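Blr6230 protein (Bradyrhizobium diazoefficiens, PDB 5WCM) is a zinc-dependent subclass B3 metallo-beta-lactamase that probably hydrolyses beta-lactam antibiotics and is bound here by a sulfonamide inhibitor. Local coordinates at residues A[68-73]-A[148-153]. Numbering follows the deposited sequence.
Sequences NTHAHL and PGCTSW. With ZN (zinc ion), chain C; 4NZ (4-nitrobenzenesulfonamide), chain I.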
loop_
_atom_site.group_PDB
_atom_site.type_symbol
_atom_site.label_atom_id
_atom_site.label_comp_id
_atom_site.label_asym_id
_atom_site.label_seq_id
_atom_site.Cartn_x
_atom_site.Cartn_y
_atom_site.Cartn_z
ATOM N N ASN A 68 -4.222 5.716 -1.112
ATOM C CA ASN A 68 -2.958 5.211 -1.671
ATOM C C ASN A 68 -1.986 4.966 -0.533
ATOM O O ASN A 68 -1.872 5.794 0.393
ATOM C CB ASN A 68 -2.373 6.263 -2.640
ATOM C CG ASN A 68 -1.155 5.804 -3.481
ATOM O OD1 ASN A 68 -0.326 6.656 -3.827
ATOM N ND2 ASN A 68 -1.071 4.539 -3.885
ATOM N N THR A 69 -1.234 3.872 -0.638
ATOM C CA THR A 69 -0.059 3.636 0.210
ATOM C C THR A 69 1.130 4.429 -0.311
ATOM O O THR A 69 1.761 5.170 0.423
ATOM C CB THR A 69 0.316 2.140 0.280
ATOM O OG1 THR A 69 0.381 1.597 -1.039
ATOM C CG2 THR A 69 -0.659 1.365 1.144
ATOM N N HIS A 70 1.452 4.262 -1.584
ATOM C CA HIS A 70 2.545 5.045 -2.182
ATOM C C HIS A 70 2.427 5.124 -3.680
ATOM O O HIS A 70 1.844 4.252 -4.328
ATOM C CB HIS A 70 3.928 4.506 -1.784
ATOM C CG HIS A 70 4.340 3.242 -2.490
ATOM N ND1 HIS A 70 4.138 1.984 -1.961
ATOM C CD2 HIS A 70 4.994 3.052 -3.664
ATOM C CE1 HIS A 70 4.650 1.080 -2.785
ATOM N NE2 HIS A 70 5.178 1.700 -3.831
ATOM N N ALA A 71 3.025 6.167 -4.233
ATOM C CA ALA A 71 2.711 6.586 -5.597
ATOM C C ALA A 71 3.691 6.031 -6.629
ATOM O O ALA A 71 4.421 6.797 -7.261
ATOM C CB ALA A 71 2.667 8.102 -5.644
ATOM N N HIS A 72 3.685 4.713 -6.784
ATOM C CA HIS A 72 4.342 4.018 -7.902
ATOM C C HIS A 72 3.298 3.394 -8.787
ATOM O O HIS A 72 2.226 3.034 -8.291
ATOM C CB HIS A 72 5.337 2.958 -7.425
ATOM C CG HIS A 72 6.552 3.512 -6.743
ATOM N ND1 HIS A 72 7.308 2.768 -5.855
ATOM C CD2 HIS A 72 7.130 4.736 -6.805
ATOM C CE1 HIS A 72 8.304 3.516 -5.418
ATOM N NE2 HIS A 72 8.216 4.712 -5.968
ATOM N N LEU A 73 3.615 3.268 -10.079
ATOM C CA LEU A 73 2.654 2.841 -11.099
ATOM C C LEU A 73 1.960 1.512 -10.827
ATOM O O LEU A 73 0.848 1.301 -11.283
ATOM C CB LEU A 73 3.272 2.821 -12.502
ATOM C CG LEU A 73 4.061 1.597 -12.924
ATOM C CD1 LEU A 73 4.243 1.548 -14.441
ATOM C CD2 LEU A 73 5.408 1.571 -12.228
ATOM N N PRO A 148 8.410 9.514 -1.128
ATOM C CA PRO A 148 8.525 10.612 -0.153
ATOM C C PRO A 148 7.270 10.808 0.693
ATOM O O PRO A 148 7.368 11.318 1.804
ATOM C CB PRO A 148 8.813 11.841 -1.022
ATOM C CG PRO A 148 8.406 11.464 -2.390
ATOM C CD PRO A 148 8.587 9.984 -2.508
ATOM N N GLY A 149 6.121 10.394 0.162
ATOM C CA GLY A 149 4.832 10.500 0.857
ATOM C C GLY A 149 4.173 9.189 1.245
ATOM O O GLY A 149 2.976 9.153 1.475
ATOM N N CYS A 150 4.974 8.143 1.327
ATOM C CA CYS A 150 4.514 6.779 1.617
ATOM C C CYS A 150 3.731 6.788 2.938
ATOM O O CYS A 150 4.252 7.239 3.961
ATOM C CB CYS A 150 5.768 5.902 1.718
ATOM S SG CYS A 150 5.642 4.125 1.442
ATOM N N THR A 151 2.468 6.376 2.884
ATOM C CA THR A 151 1.534 6.464 4.003
ATOM C C THR A 151 1.050 5.073 4.373
ATOM O O THR A 151 0.459 4.377 3.547
ATOM C CB THR A 151 0.340 7.363 3.657
ATOM O OG1 THR A 151 0.827 8.653 3.279
ATOM C CG2 THR A 151 -0.569 7.516 4.848
ATOM N N SER A 152 1.327 4.673 5.612
ATOM C CA SER A 152 0.791 3.443 6.165
ATOM C C SER A 152 -0.526 3.750 6.874
ATOM O O SER A 152 -0.640 4.721 7.621
ATOM C CB SER A 152 1.800 2.807 7.121
ATOM O OG SER A 152 3.011 2.462 6.462
ATOM N N TRP A 153 -1.522 2.926 6.622
ATOM C CA TRP A 153 -2.888 3.212 7.076
ATOM C C TRP A 153 -3.307 2.250 8.179
ATOM O O TRP A 153 -3.284 1.034 7.972
ATOM C CB TRP A 153 -3.854 3.111 5.915
ATOM C CG TRP A 153 -3.674 4.179 4.877
ATOM C CD1 TRP A 153 -2.998 4.084 3.692
ATOM C CD2 TRP A 153 -4.198 5.505 4.937
ATOM N NE1 TRP A 153 -3.072 5.269 3.017
ATOM C CE2 TRP A 153 -3.816 6.158 3.753
ATOM C CE3 TRP A 153 -4.956 6.210 5.884
ATOM C CZ2 TRP A 153 -4.168 7.475 3.493
ATOM C CZ3 TRP A 153 -5.306 7.501 5.618
ATOM C CH2 TRP A 153 -4.929 8.124 4.430
HETATM ZN ZN ZN C . 6.817 1.010 -4.867
HETATM S S 4NZ I . 8.087 -1.392 -6.060
HETATM C C1 4NZ I . 8.645 -1.283 -10.510
HETATM N N1 4NZ I . 6.734 -0.819 -5.607
HETATM O O1 4NZ I . 8.124 -2.764 -5.678
HETATM C C2 4NZ I . 7.555 -0.626 -9.972
HETATM O O2 4NZ I . 9.103 -0.547 -5.525
HETATM C C3 4NZ I . 7.374 -0.650 -8.598
HETATM C C4 4NZ I . 8.272 -1.344 -7.808
HETATM C C5 4NZ I . 9.371 -1.981 -8.361
HETATM C C6 4NZ I . 9.569 -1.938 -9.724
HETATM N N7 4NZ I . 8.759 -1.396 -11.968
HETATM O O12 4NZ I . 7.858 -0.953 -12.655
HETATM O O13 4NZ I . 9.761 -1.922 -12.430
HETATM O O HOH W 1 6.293 -0.335 -6.186
#
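Thr69 meets the start of strand 151-159 through its backbone: its O accepts the N-H of Thr151 at 2.8 Å and also receives a C-H contact from Cys150 CA. In return Thr69 CA approaches Thr151 O at 3.5 Å, a second C-H...O contact. Thr69 OG1 turns elsewhere, to Asp39 OD2. One residue earlier, the buried carbonyl of Asn68 is gripped by the indole of Trp153: NE1 lies 2.9 Å from Asn68 O with an N-H...O angle of 178°. The oxygen sits in the indole plane, yet NE1 stands well above the carbonyl plane of Asn68. Thr151 CG2 packs on one face of the same indole, near its rim. The Asn68 amide has other partners: ND2 gives its main bond to Asp39 OD1 and a bent one to His70 O, two residues on. Cys150 carries SG anti to its backbone N (chi1 -157°), which sets the sulfur 3.7 Å from His70 CB, oblique to the imidazole; that sulfur is disulfide-bonded to Cys170. The O of Cys170 accepts from His70 ND1, so this second-shell bond helps orient the ring whose NE2 binds zinc at 2.1 Å. His72 ND1 and His146 complete the protein ligands; the remaining position is taken by N1 of 4-nitrobenzenesulfonamide or by a water, too close together to be present at once. This is the His-x-His-x-Asp-His loop of the metallo-beta-lactamase fold, following strand 63-67 of one sheet and tied here to strand 151-159 of the other, at the zinc-binding edge of the alpha-beta/beta-alpha sandwich.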